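Local coordinates for protein putative laminarinase (Phanerochaete chrysosporium, PDB 2W39) that probably hydrolyses beta-1,3 linkages of beta-glucans such as laminarin, as a secreted family 16 glycoside hydrolase of a white-rot fungus, at residues L15-E21 against V34-L40; M146-N152 against G164-P170; S214-I219 against V294-Q298. All coordinates share one frame; numbering follows the deposited sequence.

Overall arrangement
The three contacts lie at separate places on the beta sandwich of a family 16 glycoside hydrolase and follow one another along the chain, each closing before the next opens. Contacts 1 and 2 both belong to the mixed sheet, on opposite sides of the chain's centre, with their own centres about 33 Å apart. Contact 3 sits on the antiparallel sheet, its centre about 24 Å from that of contact 1 and 25 Å from that of contact 2. The nearest atoms of contacts 1 and 3 are about 5 Å apart, without touching. The mixed sheet also carries residues of the sugar-binding cleft.

Contact 1. Residues L15-E21 against V34-L40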
loop_
_atom_site.group_PDB
_atom_site.type_symbol
_atom_site.label_atom_id
_atom_site.label_comp_id
_atom_site.label_asym_id
_atom_site.label_seq_id
_atom_site.Cartn_x
_atom_site.Cartn_y
_atom_site.Cartn_z
ATOM N N LEU A 15 -17.383 -3.404 2.614
ATOM C CA LEU A 15 -17.860 -4.785 2.721
ATOM C C LEU A 15 -18.627 -5.227 1.487
ATOM O O LEU A 15 -18.785 -6.426 1.269
ATOM C CB LEU A 15 -18.697 -4.992 3.984
ATOM C CG LEU A 15 -17.986 -4.629 5.289
ATOM C CD1 LEU A 15 -18.920 -4.889 6.483
ATOM C CD2 LEU A 15 -16.661 -5.376 5.452
ATOM N N SER A 16 -19.115 -4.296 0.671
ATOM C CA SER A 16 -19.774 -4.700 -0.575
ATOM C C SER A 16 -18.924 -4.451 -1.813
ATOM O O SER A 16 -19.136 -5.093 -2.835
ATOM C CB SER A 16 -21.150 -4.051 -0.732
ATOM O OG SER A 16 -21.070 -2.648 -0.637
ATOM N N THR A 17 -17.938 -3.557 -1.711
ATOM C CA THR A 17 -17.203 -3.137 -2.909
ATOM C C THR A 17 -15.806 -3.755 -3.012
ATOM O O THR A 17 -15.146 -3.631 -4.053
ATOM C CB THR A 17 -17.094 -1.608 -2.962
ATOM O OG1 THR A 17 -16.336 -1.183 -1.831
ATOM C CG2 THR A 17 -18.498 -0.949 -2.983
ATOM N N PHE A 18 -15.392 -4.445 -1.953
ATOM C CA PHE A 18 -14.135 -5.208 -1.923
ATOM C C PHE A 18 -14.462 -6.624 -1.521
ATOM O O PHE A 18 -15.504 -6.868 -0.927
ATOM C CB PHE A 18 -13.168 -4.641 -0.870
ATOM C CG PHE A 18 -12.432 -3.389 -1.302
ATOM C CD1 PHE A 18 -13.101 -2.212 -1.617
ATOM C CD2 PHE A 18 -11.038 -3.395 -1.372
ATOM C CE1 PHE A 18 -12.409 -1.085 -2.009
ATOM C CE2 PHE A 18 -10.326 -2.262 -1.757
ATOM C CZ PHE A 18 -11.016 -1.101 -2.086
ATOM N N THR A 19 -13.564 -7.551 -1.826
ATOM C CA THR A 19 -13.595 -8.866 -1.216
ATOM C C THR A 19 -12.336 -9.037 -0.369
ATOM O O THR A 19 -11.365 -8.287 -0.505
ATOM C CB THR A 19 -13.671 -10.005 -2.234
ATOM O OG1 THR A 19 -12.467 -10.039 -2.991
ATOM C CG2 THR A 19 -14.857 -9.832 -3.149
ATOM N N HIS A 20 -12.375 -9.997 0.538
ATOM C CA HIS A 20 -11.181 -10.442 1.241
ATOM C C HIS A 20 -10.595 -11.634 0.500
ATOM O O HIS A 20 -11.300 -12.605 0.187
ATOM C CB HIS A 20 -11.540 -10.872 2.664
ATOM C CG HIS A 20 -11.850 -9.745 3.599
ATOM N ND1 HIS A 20 -12.818 -8.793 3.352
ATOM C CD2 HIS A 20 -11.345 -9.452 4.824
ATOM C CE1 HIS A 20 -12.873 -7.954 4.376
ATOM N NE2 HIS A 20 -11.998 -8.336 5.288
ATOM N N GLU A 21 -9.303 -11.579 0.210
ATOM C CA GLU A 21 -8.627 -12.657 -0.493
ATOM C C GLU A 21 -8.093 -13.654 0.526
ATOM O O GLU A 21 -7.130 -13.364 1.243
ATOM C CB GLU A 21 -7.492 -12.097 -1.327
ATOM C CG GLU A 21 -7.912 -11.089 -2.394
ATOM C CD GLU A 21 -6.741 -10.763 -3.283
ATOM O OE1 GLU A 21 -6.032 -9.771 -3.011
ATOM O OE2 GLU A 21 -6.529 -11.532 -4.257
ATOM N N VAL A 34 -7.524 -14.384 5.988
ATOM C CA VAL A 34 -8.867 -14.914 6.195
ATOM C C VAL A 34 -9.874 -14.276 5.262
ATOM O O VAL A 34 -9.660 -13.180 4.746
ATOM C CB VAL A 34 -9.302 -14.779 7.668
ATOM C CG1 VAL A 34 -8.338 -15.558 8.573
ATOM C CG2 VAL A 34 -9.407 -13.321 8.094
ATOM N N ASP A 35 -10.972 -14.979 5.015
ATOM C CA ASP A 35 -12.035 -14.438 4.193
ATOM C C ASP A 35 -12.859 -13.391 4.946
ATOM O O ASP A 35 -12.630 -13.120 6.121
ATOM C CB ASP A 35 -12.900 -15.554 3.553
ATOM C CG ASP A 35 -13.940 -16.140 4.472
ATOM O OD1 ASP A 35 -14.769 -16.909 3.939
ATOM O OD2 ASP A 35 -13.937 -15.892 5.687
ATOM N N GLN A 36 -13.810 -12.785 4.251
ATOM C CA GLN A 36 -14.551 -11.693 4.831
ATOM C C GLN A 36 -15.369 -12.109 6.057
ATOM O O GLN A 36 -15.356 -11.415 7.073
ATOM C CB GLN A 36 -15.449 -11.113 3.758
ATOM C CG GLN A 36 -16.215 -9.930 4.182
ATOM C CD GLN A 36 -16.501 -9.034 2.990
ATOM O OE1 GLN A 36 -15.664 -8.857 2.087
ATOM N NE2 GLN A 36 -17.688 -8.471 2.975
ATOM N N ALA A 37 -16.089 -13.230 5.952
ATOM C CA ALA A 37 -16.920 -13.681 7.069
ATOM C C ALA A 37 -16.034 -13.929 8.291
ATOM O O ALA A 37 -16.366 -13.540 9.413
ATOM C CB ALA A 37 -17.691 -14.951 6.696
ATOM N N THR A 38 -14.889 -14.566 8.076
ATOM C CA THR A 38 -13.987 -14.883 9.176
ATOM C C THR A 38 -13.398 -13.609 9.775
ATOM O O THR A 38 -13.341 -13.461 11.001
ATOM C CB THR A 38 -12.893 -15.837 8.705
ATOM O OG1 THR A 38 -13.501 -17.022 8.175
ATOM C CG2 THR A 38 -11.972 -16.234 9.846
ATOM N N ALA A 39 -12.995 -12.682 8.911
ATOM C CA ALA A 39 -12.454 -11.401 9.386
ATOM C C ALA A 39 -13.450 -10.645 10.252
ATOM O O ALA A 39 -13.088 -10.099 11.296
ATOM C CB ALA A 39 -12.032 -10.535 8.214
ATOM N N LEU A 40 -14.706 -10.606 9.809
ATOM C CA LEU A 40 -15.727 -9.911 10.575
ATOM C C LEU A 40 -15.990 -10.592 11.916
ATOM O O LEU A 40 -16.073 -9.928 12.948
ATOM C CB LEU A 40 -17.006 -9.766 9.755
ATOM C CG LEU A 40 -16.902 -8.785 8.581
ATOM C CD1 LEU A 40 -18.106 -8.932 7.663
ATOM C CD2 LEU A 40 -16.772 -7.333 9.056
HETATM O O HOH W 1 -15.085 -11.302 0.282
HETATM O O HOH W 2 -13.752 -13.085 1.286
HETATM O O HOH W 3 -7.751 -11.642 3.477
#
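Gln36, in the first turn of helix 36-41, lays its backbone over the imidazole of His20 at an outer part of the family 16 beta sandwich, where this helix packs on strand 18-20 of the mixed sheet. The short axes of strand and helix run at 80° to each other. Gln36 CA stands over one face of the ring, 3.7 Å from its centroid, a CH-pi contact, while Ala39 CB comes obliquely to within 3.6 Å of His20 CD2. With CG anti to the backbone N (chi1 -177°) and the chain extended beyond it, Gln36 runs back past the ring toward the end of helix 14-17. There its amide is used at both ends. NE2 donates to Leu15 O over 2.9 Å, nearly straight at 160°, in the amide plane and on a carbonyl lone pair. OE1 accepts from His20 ND1 over 3.1 Å, a more bent bond, and also from a water that accepts a hydrogen bond from His20 N. The ring's other nitrogen, NE2, is hydrogen-bonded to Thr45 OG1, so both imidazole nitrogens have partners and its rotation is fixed. A second water joins the backbones, donating to His20 O and accepting from Gln36 N, an N-H of the first helical turn with no backbone acceptor within the helix. At the N-cap, Asp35 OD2 takes both Thr38 N, 2.9 Å away, and Thr38 OG1, the two donors coming from opposite faces of the carboxylate plane. Glu21 turns from the helix to form a salt bridge with Arg73, a residue next to the bound sugar. Above the amide the two leucines meet tip to tip, Leu15 CD2 lying 4.1 Å from Leu40 CD2.

Contact 2. Residues M146-N152 against G164-P170; sequences MTGHATN and GCGVQAP
Strands 149-152 and 165-168 pair antiparallel along one margin of the mixed sheet of the beta sandwich, with His149 and Gln168 as a hydrogen-bonded pair. Backbone bonds carry the ladder: His149 N donates to Gln168 O over 3.0 Å, Gln168 N returns to His149 O, and Thr151 N reaches Gly166 O at 2.9 Å and 170°. Beyond the corner at Thr151, Gly166 N to Asn152 O is weak and bent. Waters add to the polar links, one joining Thr151 OG1 to Gln168 OE1 in one of the two conformers of Gln168.

Among the apolar contacts, Met146, its chain extended beyond CG, meets Val167 tip to tip, Met146 CE 4.0 Å from Val167 CG2. Met146 also touches Phe230, and Val167 touches Ala229 and Phe231, of strand 229-232. An alanine in place of Met146 would probably leave the methyls of Val167 without this cover and open a gap beside Phe230. At the corner, Thr151 crosses that conformer of Gln168 at about a right angle. Cys165 is tied to Cys155 by a disulfide. At the end of the ladder away from that corner, Pro170 CB rests 3.7 Å from Thr147 O.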
loop_
_atom_site.group_PDB
_atom_site.type_symbol
_atom_site.label_atom_id
_atom_site.label_comp_id
_atom_site.label_asym_id
_atom_site.label_seq_id
_atom_site.Cartn_x
_atom_site.Cartn_y
_atom_site.Cartn_z
ATOM N N MET A 146 10.007 15.547 -9.028
ATOM C CA MET A 146 9.306 14.917 -7.909
ATOM C C MET A 146 10.029 15.329 -6.648
ATOM O O MET A 146 11.175 15.798 -6.711
ATOM C CB MET A 146 9.299 13.394 -8.059
ATOM C CG MET A 146 10.681 12.762 -8.035
ATOM S SD MET A 146 10.574 11.054 -8.556
ATOM C CE MET A 146 12.285 10.542 -8.387
ATOM N N THR A 147 9.383 15.176 -5.496
ATOM C CA THR A 147 10.042 15.514 -4.232
ATOM C C THR A 147 10.815 14.351 -3.608
ATOM O O THR A 147 11.701 14.560 -2.770
ATOM C CB THR A 147 9.055 16.052 -3.204
ATOM O OG1 THR A 147 8.179 14.982 -2.848
ATOM C CG2 THR A 147 8.248 17.225 -3.747
ATOM N N GLY A 148 10.504 13.131 -4.019
ATOM C CA GLY A 148 11.179 11.951 -3.503
ATOM C C GLY A 148 12.478 11.618 -4.218
ATOM O O GLY A 148 12.891 12.289 -5.180
ATOM N N HIS A 149 13.093 10.528 -3.775
ATOM C CA HIS A 149 14.424 10.124 -4.217
ATOM C C HIS A 149 14.352 8.740 -4.859
ATOM O O HIS A 149 13.967 7.775 -4.206
ATOM C CB HIS A 149 15.375 10.102 -3.004
ATOM C CG HIS A 149 16.647 9.359 -3.244
ATOM N ND1 HIS A 149 17.705 9.910 -3.932
ATOM C CD2 HIS A 149 17.032 8.109 -2.893
ATOM C CE1 HIS A 149 18.689 9.032 -3.997
ATOM N NE2 HIS A 149 18.307 7.930 -3.377
ATOM N N ALA A 150 14.736 8.630 -6.131
ATOM C CA ALA A 150 14.717 7.349 -6.834
ATOM C C ALA A 150 15.772 6.409 -6.265
ATOM O O ALA A 150 16.893 6.845 -5.963
ATOM C CB ALA A 150 14.960 7.567 -8.314
ATOM N N THR A 151 15.429 5.123 -6.142
ATOM C CA THR A 151 16.371 4.099 -5.640
ATOM C C THR A 151 16.825 3.032 -6.643
ATOM O O THR A 151 17.922 2.478 -6.530
ATOM C CB THR A 151 15.803 3.358 -4.453
ATOM O OG1 THR A 151 14.534 2.815 -4.830
ATOM C CG2 THR A 151 15.642 4.299 -3.275
ATOM N N ASN A 152 15.947 2.705 -7.578
ATOM C CA ASN A 152 16.232 1.791 -8.680
ATOM C C ASN A 152 15.401 2.307 -9.841
ATOM O O ASN A 152 14.219 2.612 -9.650
ATOM C CB ASN A 152 15.794 0.353 -8.352
ATOM C CG ASN A 152 16.463 -0.213 -7.096
ATOM O OD1 ASN A 152 15.794 -0.498 -6.098
ATOM N ND2 ASN A 152 17.781 -0.378 -7.146
ATOM N N GLY A 164 11.596 -3.800 -8.653
ATOM C CA GLY A 164 10.826 -2.724 -9.297
ATOM C C GLY A 164 11.631 -1.431 -9.357
ATOM O O GLY A 164 12.780 -1.373 -8.882
ATOM N N CYS A 165 11.028 -0.384 -9.931
ATOM C CA CYS A 165 11.642 0.944 -9.930
ATOM C C CYS A 165 10.977 1.773 -8.839
ATOM O O CYS A 165 9.771 2.006 -8.875
ATOM C CB CYS A 165 11.499 1.632 -11.284
ATOM S SG CYS A 165 9.785 1.719 -11.897
ATOM N N GLY A 166 11.770 2.142 -7.842
ATOM C CA GLY A 166 11.259 2.715 -6.596
ATOM C C GLY A 166 11.642 4.161 -6.372
ATOM O O GLY A 166 12.650 4.644 -6.903
ATOM N N VAL A 167 10.848 4.823 -5.540
ATOM C CA VAL A 167 11.100 6.174 -5.085
ATOM C C VAL A 167 10.815 6.193 -3.593
ATOM O O VAL A 167 9.770 5.705 -3.146
ATOM C CB VAL A 167 10.177 7.193 -5.795
ATOM C CG1 VAL A 167 10.362 8.610 -5.225
ATOM C CG2 VAL A 167 10.431 7.195 -7.308
ATOM N N GLN A 168 11.741 6.771 -2.826
ATOM C CA GLN A 168 11.575 6.955 -1.382
ATOM C C GLN A 168 10.981 8.333 -1.093
ATOM O O GLN A 168 11.486 9.342 -1.597
ATOM C CB GLN A 168 12.936 6.836 -0.681
ATOM C CG GLN A 168 13.654 5.512 -0.904
ATOM C CD GLN A 168 13.181 4.422 0.030
ATOM O OE1 GLN A 168 12.601 3.421 -0.406
ATOM N NE2 GLN A 168 13.435 4.600 1.328
ATOM N N ALA A 169 9.925 8.392 -0.279
ATOM C CA ALA A 169 9.367 9.680 0.144
ATOM C C ALA A 169 10.399 10.490 0.935
ATOM O O ALA A 169 11.273 9.908 1.587
ATOM C CB ALA A 169 8.123 9.487 0.966
ATOM N N PRO A 170 10.317 11.830 0.875
ATOM C CA PRO A 170 11.352 12.648 1.511
ATOM C C PRO A 170 11.226 12.824 3.007
ATOM O O PRO A 170 12.182 13.314 3.621
ATOM C CB PRO A 170 11.188 14.004 0.815
ATOM C CG PRO A 170 9.731 14.044 0.435
ATOM C CD PRO A 170 9.398 12.642 0.054
HETATM O O HOH W 4 12.469 2.755 -3.103
HETATM O O HOH W 5 12.974 -0.256 -5.997
#

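Contact 3. Residues S214-I219 against V294-Q298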
loop_
_atom_site.group_PDB
_atom_site.type_symbol
_atom_site.label_atom_id
_atom_site.label_comp_id
_atom_site.label_asym_id
_atom_site.label_seq_id
_atom_site.Cartn_x
_atom_site.Cartn_y
_atom_site.Cartn_z
ATOM N N SER A 214 -10.576 16.912 1.197
ATOM C CA SER A 214 -12.029 16.916 1.421
ATOM C C SER A 214 -12.838 16.009 0.514
ATOM O O SER A 214 -14.032 15.810 0.743
ATOM C CB SER A 214 -12.567 18.336 1.322
ATOM O OG SER A 214 -12.163 19.033 2.480
ATOM N N GLY A 215 -12.217 15.515 -0.544
ATOM C CA GLY A 215 -12.892 14.572 -1.421
ATOM C C GLY A 215 -14.144 15.054 -2.135
ATOM O O GLY A 215 -15.143 14.346 -2.142
ATOM N N PRO A 216 -14.099 16.243 -2.767
ATOM C CA PRO A 216 -15.238 16.675 -3.574
ATOM C C PRO A 216 -15.371 15.739 -4.769
ATOM O O PRO A 216 -14.429 15.012 -5.120
ATOM C CB PRO A 216 -14.812 18.068 -4.065
ATOM C CG PRO A 216 -13.314 17.982 -4.117
ATOM C CD PRO A 216 -13.002 17.213 -2.844
ATOM N N ALA A 217 -16.514 15.793 -5.436
ATOM C CA ALA A 217 -16.746 14.882 -6.542
ATOM C C ALA A 217 -15.991 15.263 -7.821
ATOM O O ALA A 217 -15.854 14.428 -8.701
ATOM C CB ALA A 217 -18.233 14.710 -6.808
ATOM N N THR A 218 -15.525 16.512 -7.930
ATOM C CA THR A 218 -14.710 16.960 -9.067
ATOM C C THR A 218 -13.325 17.358 -8.562
ATOM O O THR A 218 -13.222 18.090 -7.566
ATOM C CB THR A 218 -15.360 18.160 -9.782
ATOM O OG1 THR A 218 -16.638 17.771 -10.292
ATOM C CG2 THR A 218 -14.496 18.637 -10.915
ATOM N N ILE A 219 -12.277 16.889 -9.243
ATOM C CA ILE A 219 -10.907 17.219 -8.871
ATOM C C ILE A 219 -10.129 17.627 -10.101
ATOM O O ILE A 219 -10.523 17.308 -11.227
ATOM C CB ILE A 219 -10.172 16.049 -8.163
ATOM C CG1 ILE A 219 -10.041 14.833 -9.102
ATOM C CG2 ILE A 219 -10.848 15.710 -6.837
ATOM C CD1 ILE A 219 -9.138 13.726 -8.567
ATOM N N VAL A 294 -11.526 5.825 0.938
ATOM C CA VAL A 294 -10.787 5.643 -0.314
ATOM C C VAL A 294 -11.735 6.093 -1.414
ATOM O O VAL A 294 -12.877 5.626 -1.461
ATOM C CB VAL A 294 -10.308 4.196 -0.539
ATOM C CG1 VAL A 294 -9.639 4.060 -1.908
ATOM C CG2 VAL A 294 -9.339 3.767 0.572
ATOM N N ARG A 295 -11.286 7.021 -2.259
ATOM C CA ARG A 295 -12.110 7.550 -3.332
ATOM C C ARG A 295 -11.376 7.369 -4.636
ATOM O O ARG A 295 -10.165 7.580 -4.723
ATOM C CB ARG A 295 -12.424 9.026 -3.096
ATOM C CG ARG A 295 -13.274 9.212 -1.833
ATOM C CD ARG A 295 -13.769 10.624 -1.600
ATOM N NE ARG A 295 -14.616 10.655 -0.396
ATOM C CZ ARG A 295 -14.271 11.195 0.775
ATOM N NH1 ARG A 295 -13.098 11.794 0.928
ATOM N NH2 ARG A 295 -15.113 11.144 1.803
ATOM N N VAL A 296 -12.127 6.976 -5.655
ATOM C CA VAL A 296 -11.559 6.802 -6.981
ATOM C C VAL A 296 -12.287 7.738 -7.931
ATOM O O VAL A 296 -13.507 7.899 -7.833
ATOM C CB VAL A 296 -11.678 5.352 -7.470
ATOM C CG1 VAL A 296 -11.029 5.213 -8.850
ATOM C CG2 VAL A 296 -11.013 4.394 -6.470
ATOM N N TYR A 297 -11.518 8.336 -8.837
ATOM C CA TYR A 297 -12.015 9.281 -9.826
ATOM C C TYR A 297 -11.583 8.797 -11.199
ATOM O O TYR A 297 -10.502 8.237 -11.372
ATOM C CB TYR A 297 -11.397 10.663 -9.593
ATOM C CG TYR A 297 -11.743 11.270 -8.259
ATOM C CD1 TYR A 297 -11.078 10.876 -7.099
ATOM C CD2 TYR A 297 -12.707 12.268 -8.166
ATOM C CE1 TYR A 297 -11.394 11.449 -5.873
ATOM C CE2 TYR A 297 -13.022 12.843 -6.951
ATOM C CZ TYR A 297 -12.365 12.424 -5.802
ATOM O OH TYR A 297 -12.660 12.996 -4.577
ATOM N N GLN A 298 -12.419 9.065 -12.201
ATOM C CA GLN A 298 -12.118 8.762 -13.599
ATOM C C GLN A 298 -12.647 9.870 -14.487
ATOM O O GLN A 298 -12.228 9.949 -15.647
ATOM C CB GLN A 298 -12.823 7.497 -14.059
ATOM C CG GLN A 298 -12.261 6.233 -13.528
ATOM C CD GLN A 298 -13.042 4.999 -13.976
ATOM O OE1 GLN A 298 -14.006 5.053 -14.761
ATOM N NE2 GLN A 298 -12.623 3.894 -13.483
ATOM O OXT GLN A 298 -13.528 10.627 -14.047
#
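Tyr297, at the end of the C-terminal strand, offers one ring face to Ile219 and its phenolic edge to the backbone at Pro216 and Ala217. Its CG lies anti to the carbonyl carbon, chi1 -62°, which swings the ring from strand 288-297 across to segment 214-219. Tyr297 OH donates to Pro216 O over 2.7 Å, arriving tilted from the carbonyl plane. This bond holds the far end of the ring, and Pro216 O also lies near the ring edge, 3.2 Å from Tyr297 CE2.

Ile219 has chi1 at 63°, with CG1 between its backbone N and carbonyl carbon, and this aims the branch at the aromatic face. CD1 sits over it, 3.8 Å from the ring centroid and 19° off the normal, in a CH-pi contact, while Ile219 CG2 touches the ring farther along, 3.6 Å from Tyr297 CE2. The two methyls thus span the ring.

Arg295 is extended from CG to NE and passes beside Gly215, its NH1 coming 3.6 Å from Gly215 CA. Gly215 O stands over one face of the guanidinium, whose NE is hydrogen-bonded to Asn8 OD1. Positive phi at Gly215, just past helix 210-214, suits glycine, and a side chain there would probably run into Arg295 NH1. Here a helix-to-strand connection leans on the chain's last strand, 288-297, an inner strand of the antiparallel sheet in the family 16 beta sandwich.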